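Choline kinase (Streptococcus pneumoniae, PDB 4R78) probably phosphorylates choline as a kinase of protein kinase-like fold, and is captured here with adenosine monophosphate in its nucleotide pocket. Local coordinates at residues E80-V94 against G208-M220. Sequence-based numbering, arbitrary orientation.
Sequences EKYNLELLKDLGLDV and GRLYLIDWEYSSM. With AMP (adenosine monophosphate), chain C.
The indole of W215 is the main bump of this contact, rising into the hollow between helix 77-87 and the loop that follows it. L87 closes one part of that hollow, its CD1 lying 3.5 Å from W215 CE3, while L92 CD1 meets the same benzo ring near CZ2 and CH2. At the pyrrole end D93 runs counter to the indole, OD2 3.3 Å from W215 CD1 and its carboxylate plane 40° from the ring. The indole's rotation is fixed by its NE1, which donates to L212 O (2.8 Å) close to the ring plane. Farther along, V94 CG1 sits over one face of the Y211 ring, 3.9 Å from its centroid, and also touches I213 CG2; R209 CG lies over the opposite face. With CG anti to the backbone N (chi1 -176°) and the chain extended beyond it, R209 carries NH2 to G91 O (2.8 Å). L92 O accepts from L212 N, and waters join D93 to the backbone N atoms of D214 and W215. At the other end the bent side chain of E80 enters the type I turn W215-S218, with OE2 2.8 Å from S218 OG. There OE1 approaches S218 O to 2.6 Å, so the buried acid probably carries a proton. The tip of I213 leads instead to the nucleotide, as does D214, which K106 holds by a salt bridge; D214, in the sequence IDWE, probably corresponds to the metal-binding DFG aspartate of protein kinases. Strand 202-204 flanks Y211 and I213, helix 126-137 packs on L87, L92 and W215, and strand 96-100 touches E80.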
loop_
_atom_site.group_PDB
_atom_site.type_symbol
_atom_site.label_atom_id
_atom_site.label_comp_id
_atom_site.label_asym_id
_atom_site.label_seq_id
_atom_site.Cartn_x
_atom_site.Cartn_y
_atom_site.Cartn_z
ATOM N N GLU A 80 -6.805 -0.991 11.112
ATOM C CA GLU A 80 -5.427 -1.305 10.760
ATOM C C GLU A 80 -4.564 -1.653 11.966
ATOM O O GLU A 80 -3.614 -2.427 11.843
ATOM C CB GLU A 80 -4.804 -0.179 9.931
ATOM C CG GLU A 80 -5.506 0.050 8.586
ATOM C CD GLU A 80 -5.549 -1.186 7.699
ATOM O OE1 GLU A 80 -6.411 -1.213 6.797
ATOM O OE2 GLU A 80 -4.737 -2.121 7.900
ATOM N N LYS A 81 -4.901 -1.092 13.128
ATOM C CA LYS A 81 -4.229 -1.476 14.367
ATOM C C LYS A 81 -4.552 -2.932 14.703
ATOM O O LYS A 81 -3.665 -3.700 15.081
ATOM C CB LYS A 81 -4.594 -0.542 15.528
ATOM C CG LYS A 81 -3.753 -0.787 16.770
ATOM C CD LYS A 81 -3.831 0.362 17.748
ATOM C CE LYS A 81 -2.911 0.105 18.927
ATOM N NZ LYS A 81 -2.768 1.323 19.769
ATOM N N TYR A 82 -5.818 -3.313 14.540
ATOM C CA TYR A 82 -6.212 -4.707 14.701
ATOM C C TYR A 82 -5.527 -5.599 13.670
ATOM O O TYR A 82 -5.030 -6.674 14.002
ATOM C CB TYR A 82 -7.728 -4.886 14.597
ATOM C CG TYR A 82 -8.131 -6.345 14.628
ATOM C CD1 TYR A 82 -7.987 -7.100 15.795
ATOM C CD2 TYR A 82 -8.622 -6.982 13.486
ATOM C CE1 TYR A 82 -8.334 -8.446 15.832
ATOM C CE2 TYR A 82 -8.991 -8.331 13.518
ATOM C CZ TYR A 82 -8.831 -9.054 14.691
ATOM O OH TYR A 82 -9.175 -10.386 14.742
ATOM N N ASN A 83 -5.505 -5.153 12.418
ATOM C CA ASN A 83 -4.879 -5.955 11.380
ATOM C C ASN A 83 -3.416 -6.254 11.690
ATOM O O ASN A 83 -2.949 -7.361 11.437
ATOM C CB ASN A 83 -5.071 -5.327 9.999
ATOM C CG ASN A 83 -6.526 -5.378 9.537
ATOM O OD1 ASN A 83 -7.363 -6.036 10.156
ATOM N ND2 ASN A 83 -6.831 -4.676 8.454
ATOM N N LEU A 84 -2.713 -5.290 12.287
ATOM C CA LEU A 84 -1.331 -5.508 12.722
ATOM C C LEU A 84 -1.229 -6.662 13.716
ATOM O O LEU A 84 -0.432 -7.582 13.524
ATOM C CB LEU A 84 -0.739 -4.243 13.353
ATOM C CG LEU A 84 -0.074 -3.148 12.518
ATOM C CD1 LEU A 84 0.689 -2.219 13.449
ATOM C CD2 LEU A 84 0.865 -3.712 11.461
ATOM N N GLU A 85 -2.027 -6.609 14.782
ATOM C CA GLU A 85 -1.964 -7.660 15.806
ATOM C C GLU A 85 -2.491 -9.006 15.304
ATOM O O GLU A 85 -2.040 -10.057 15.758
ATOM C CB GLU A 85 -2.627 -7.221 17.126
ATOM C CG GLU A 85 -4.126 -7.007 17.069
ATOM C CD GLU A 85 -4.676 -6.182 18.231
ATOM O OE1 GLU A 85 -5.820 -5.717 18.099
ATOM O OE2 GLU A 85 -3.986 -5.992 19.262
ATOM N N LEU A 86 -3.415 -8.962 14.345
ATOM C CA LEU A 86 -3.928 -10.176 13.715
ATOM C C LEU A 86 -2.896 -10.816 12.784
ATOM O O LEU A 86 -2.736 -12.038 12.778
ATOM C CB LEU A 86 -5.229 -9.885 12.959
ATOM C CG LEU A 86 -5.826 -11.002 12.090
ATOM C CD1 LEU A 86 -6.068 -12.284 12.890
ATOM C CD2 LEU A 86 -7.106 -10.544 11.429
ATOM N N LEU A 87 -2.194 -9.993 12.010
ATOM C CA LEU A 87 -1.264 -10.498 10.997
ATOM C C LEU A 87 0.123 -10.831 11.537
ATOM O O LEU A 87 0.934 -11.436 10.829
ATOM C CB LEU A 87 -1.144 -9.507 9.840
ATOM C CG LEU A 87 -2.368 -9.363 8.935
ATOM C CD1 LEU A 87 -2.232 -8.124 8.078
ATOM C CD2 LEU A 87 -2.566 -10.605 8.080
ATOM N N LYS A 88 0.386 -10.448 12.787
ATOM C CA LYS A 88 1.730 -10.556 13.363
ATOM C C LYS A 88 2.352 -11.947 13.225
ATOM O O LYS A 88 3.521 -12.062 12.856
ATOM C CB LYS A 88 1.754 -10.105 14.829
ATOM C CG LYS A 88 3.173 -9.995 15.388
ATOM C CD LYS A 88 3.191 -9.703 16.877
ATOM C CE LYS A 88 4.616 -9.697 17.411
ATOM N NZ LYS A 88 5.290 -11.012 17.233
ATOM N N ASP A 89 1.577 -12.993 13.506
ATOM C CA ASP A 89 2.139 -14.351 13.516
ATOM C C ASP A 89 2.472 -14.934 12.138
ATOM O O ASP A 89 3.023 -16.032 12.047
ATOM C CB ASP A 89 1.314 -15.323 14.382
ATOM C CG ASP A 89 -0.095 -15.549 13.861
ATOM O OD1 ASP A 89 -0.372 -15.249 12.684
ATOM O OD2 ASP A 89 -0.928 -16.051 14.646
ATOM N N LEU A 90 2.148 -14.203 11.073
ATOM C CA LEU A 90 2.587 -14.576 9.724
ATOM C C LEU A 90 4.084 -14.338 9.537
ATOM O O LEU A 90 4.710 -14.932 8.659
ATOM C CB LEU A 90 1.809 -13.812 8.648
ATOM C CG LEU A 90 0.308 -14.052 8.478
ATOM C CD1 LEU A 90 -0.195 -13.311 7.247
ATOM C CD2 LEU A 90 -0.028 -15.537 8.381
ATOM N N GLY A 91 4.646 -13.456 10.357
ATOM C CA GLY A 91 6.072 -13.139 10.306
ATOM C C GLY A 91 6.505 -12.362 9.072
ATOM O O GLY A 91 7.682 -12.362 8.717
ATOM N N LEU A 92 5.556 -11.690 8.426
ATOM C CA LEU A 92 5.841 -10.961 7.195
ATOM C C LEU A 92 6.294 -9.527 7.445
ATOM O O LEU A 92 7.245 -9.055 6.837
ATOM C CB LEU A 92 4.628 -10.982 6.261
ATOM C CG LEU A 92 4.195 -12.345 5.709
ATOM C CD1 LEU A 92 2.930 -12.206 4.878
ATOM C CD2 LEU A 92 5.313 -12.995 4.896
ATOM N N ASP A 93 5.602 -8.843 8.348
ATOM C CA ASP A 93 5.895 -7.450 8.661
ATOM C C ASP A 93 7.027 -7.368 9.683
ATOM O O ASP A 93 7.313 -8.340 10.393
ATOM C CB ASP A 93 4.627 -6.783 9.208
ATOM C CG ASP A 93 4.633 -5.255 9.088
ATOM O OD1 ASP A 93 5.639 -4.639 8.665
ATOM O OD2 ASP A 93 3.597 -4.659 9.445
ATOM N N VAL A 94 7.670 -6.206 9.741
ATOM C CA VAL A 94 8.644 -5.905 10.783
ATOM C C VAL A 94 7.942 -5.657 12.124
ATOM O O VAL A 94 6.712 -5.553 12.194
ATOM C CB VAL A 94 9.541 -4.696 10.408
ATOM C CG1 VAL A 94 10.308 -4.973 9.118
ATOM C CG2 VAL A 94 8.711 -3.420 10.269
ATOM N N GLY A 208 19.280 -11.846 5.320
ATOM C CA GLY A 208 18.579 -12.479 4.202
ATOM C C GLY A 208 17.063 -12.523 4.270
ATOM O O GLY A 208 16.400 -12.687 3.236
ATOM N N ARG A 209 16.511 -12.392 5.477
ATOM C CA ARG A 209 15.059 -12.414 5.676
ATOM C C ARG A 209 14.369 -11.275 4.934
ATOM O O ARG A 209 14.770 -10.113 5.043
ATOM C CB ARG A 209 14.708 -12.357 7.168
ATOM C CG ARG A 209 13.215 -12.461 7.469
ATOM C CD ARG A 209 12.955 -12.546 8.966
ATOM N NE ARG A 209 11.526 -12.545 9.272
ATOM C CZ ARG A 209 11.012 -12.587 10.500
ATOM N NH1 ARG A 209 11.801 -12.637 11.567
ATOM N NH2 ARG A 209 9.696 -12.581 10.663
ATOM N N LEU A 210 13.335 -11.632 4.180
ATOM C CA LEU A 210 12.557 -10.666 3.422
ATOM C C LEU A 210 11.273 -10.325 4.166
ATOM O O LEU A 210 10.528 -11.216 4.576
ATOM C CB LEU A 210 12.235 -11.213 2.025
ATOM C CG LEU A 210 11.593 -10.254 1.019
ATOM C CD1 LEU A 210 12.494 -9.052 0.745
ATOM C CD2 LEU A 210 11.273 -10.983 -0.276
ATOM N N TYR A 211 11.032 -9.028 4.332
ATOM C CA TYR A 211 9.822 -8.527 4.967
ATOM C C TYR A 211 8.904 -7.876 3.946
ATOM O O TYR A 211 9.364 -7.320 2.949
ATOM C CB TYR A 211 10.169 -7.493 6.040
ATOM C CG TYR A 211 10.910 -8.044 7.233
ATOM C CD1 TYR A 211 10.219 -8.609 8.304
ATOM C CD2 TYR A 211 12.300 -7.979 7.300
ATOM C CE1 TYR A 211 10.897 -9.103 9.412
ATOM C CE2 TYR A 211 12.987 -8.474 8.400
ATOM C CZ TYR A 211 12.281 -9.029 9.452
ATOM O OH TYR A 211 12.952 -9.519 10.544
ATOM N N LEU A 212 7.604 -7.966 4.203
ATOM C CA LEU A 212 6.601 -7.177 3.496
ATOM C C LEU A 212 5.997 -6.209 4.512
ATOM O O LEU A 212 5.431 -6.640 5.519
ATOM C CB LEU A 212 5.533 -8.082 2.877
ATOM C CG LEU A 212 4.309 -7.430 2.221
ATOM C CD1 LEU A 212 4.706 -6.370 1.191
ATOM C CD2 LEU A 212 3.418 -8.486 1.588
ATOM N N ILE A 213 6.133 -4.912 4.242
ATOM C CA ILE A 213 5.810 -3.873 5.222
ATOM C C ILE A 213 4.673 -2.968 4.759
ATOM O O ILE A 213 4.151 -3.127 3.655
ATOM C CB ILE A 213 7.061 -3.012 5.565
ATOM C CG1 ILE A 213 7.504 -2.197 4.342
ATOM C CG2 ILE A 213 8.179 -3.901 6.113
ATOM C CD1 ILE A 213 8.467 -1.078 4.658
ATOM N N ASP A 214 4.294 -2.032 5.629
ATOM C CA ASP A 214 3.342 -0.962 5.322
ATOM C C ASP A 214 1.963 -1.484 4.926
ATOM O O ASP A 214 1.507 -1.331 3.789
ATOM C CB ASP A 214 3.930 0.027 4.305
ATOM C CG ASP A 214 5.007 0.922 4.909
ATOM O OD1 ASP A 214 5.292 0.820 6.124
ATOM O OD2 ASP A 214 5.564 1.748 4.161
ATOM N N TRP A 215 1.308 -2.087 5.910
ATOM C CA TRP A 215 0.003 -2.707 5.742
ATOM C C TRP A 215 -1.159 -1.742 6.004
ATOM O O TRP A 215 -2.273 -2.183 6.283
ATOM C CB TRP A 215 -0.091 -3.927 6.667
ATOM C CG TRP A 215 0.861 -5.027 6.286
ATOM C CD1 TRP A 215 2.215 -5.046 6.463
ATOM C CD2 TRP A 215 0.522 -6.263 5.655
ATOM N NE1 TRP A 215 2.744 -6.221 5.981
ATOM C CE2 TRP A 215 1.724 -6.986 5.477
ATOM C CE3 TRP A 215 -0.682 -6.828 5.214
ATOM C CZ2 TRP A 215 1.755 -8.252 4.880
ATOM C CZ3 TRP A 215 -0.651 -8.084 4.621
ATOM C CH2 TRP A 215 0.560 -8.784 4.466
ATOM N N GLU A 216 -0.914 -0.438 5.882
ATOM C CA GLU A 216 -1.935 0.579 6.192
ATOM C C GLU A 216 -3.229 0.454 5.394
ATOM O O GLU A 216 -4.276 0.913 5.841
ATOM C CB GLU A 216 -1.381 1.999 6.025
ATOM C CG GLU A 216 -0.478 2.463 7.165
ATOM C CD GLU A 216 0.793 1.634 7.292
ATOM O OE1 GLU A 216 1.438 1.374 6.254
ATOM O OE2 GLU A 216 1.129 1.240 8.430
ATOM N N TYR A 217 -3.149 -0.151 4.210
ATOM C CA TYR A 217 -4.325 -0.308 3.358
ATOM C C TYR A 217 -4.944 -1.694 3.437
ATOM O O TYR A 217 -5.966 -1.952 2.787
ATOM C CB TYR A 217 -3.979 0.046 1.910
ATOM C CG TYR A 217 -3.544 1.483 1.745
ATOM C CD1 TYR A 217 -4.484 2.504 1.603
ATOM C CD2 TYR A 217 -2.192 1.823 1.754
ATOM C CE1 TYR A 217 -4.085 3.830 1.463
ATOM C CE2 TYR A 217 -1.782 3.144 1.612
ATOM C CZ TYR A 217 -2.736 4.139 1.468
ATOM O OH TYR A 217 -2.331 5.448 1.325
ATOM N N SER A 218 -4.349 -2.569 4.248
ATOM C CA SER A 218 -4.768 -3.977 4.283
ATOM C C SER A 218 -6.259 -4.131 4.583
ATOM O O SER A 218 -6.833 -3.409 5.408
ATOM C CB SER A 218 -3.912 -4.811 5.250
ATOM O OG SER A 218 -4.201 -4.526 6.613
ATOM N N SER A 219 -6.879 -5.082 3.893
ATOM C CA SER A 219 -8.323 -5.200 3.881
ATOM C C SER A 219 -8.706 -6.524 3.251
ATOM O O SER A 219 -7.888 -7.161 2.577
ATOM C CB SER A 219 -8.917 -4.052 3.055
ATOM O OG SER A 219 -10.323 -4.006 3.174
ATOM N N MET A 220 -9.947 -6.942 3.477
ATOM C CA MET A 220 -10.496 -8.087 2.758
ATOM C C MET A 220 -10.834 -7.663 1.333
ATOM O O MET A 220 -11.524 -6.659 1.115
ATOM C CB MET A 220 -11.729 -8.648 3.467
ATOM C CG MET A 220 -11.475 -9.070 4.908
ATOM S SD MET A 220 -10.226 -10.354 5.061
ATOM C CE MET A 220 -11.191 -11.796 4.595
HETATM P P AMP C . 7.716 3.053 1.691
HETATM O O1P AMP C . 6.290 3.411 1.350
HETATM O O2P AMP C . 8.755 3.896 0.993
HETATM O O3P AMP C . 8.002 1.570 1.676
HETATM O "O5'" AMP C . 7.876 3.450 3.243
HETATM C "C5'" AMP C . 8.734 2.695 4.096
HETATM C "C4'" AMP C . 10.176 2.817 3.620
HETATM O "O4'" AMP C . 11.042 3.025 4.741
HETATM C "C3'" AMP C . 10.643 1.545 2.928
HETATM O "O3'" AMP C . 10.674 1.715 1.507
HETATM C "C2'" AMP C . 12.026 1.274 3.485
HETATM O "O2'" AMP C . 13.029 1.790 2.610
HETATM C "C1'" AMP C . 12.095 2.053 4.786
HETATM N N9 AMP C . 11.913 1.140 5.946
HETATM C C8 AMP C . 10.732 0.695 6.420
HETATM N N7 AMP C . 10.893 -0.120 7.492
HETATM C C5 AMP C . 12.211 -0.202 7.727
HETATM C C6 AMP C . 13.068 -0.896 8.715
HETATM N N6 AMP C . 12.514 -1.673 9.676
HETATM N N1 AMP C . 14.408 -0.723 8.624
HETATM C C2 AMP C . 14.962 0.049 7.668
HETATM N N3 AMP C . 14.242 0.709 6.737
HETATM C C4 AMP C . 12.885 0.627 6.711
HETATM O O HOH W 1 9.800 -12.054 7.089
HETATM O O HOH W 2 5.572 -1.859 8.393
HETATM O O HOH W 3 2.488 -2.270 8.537
#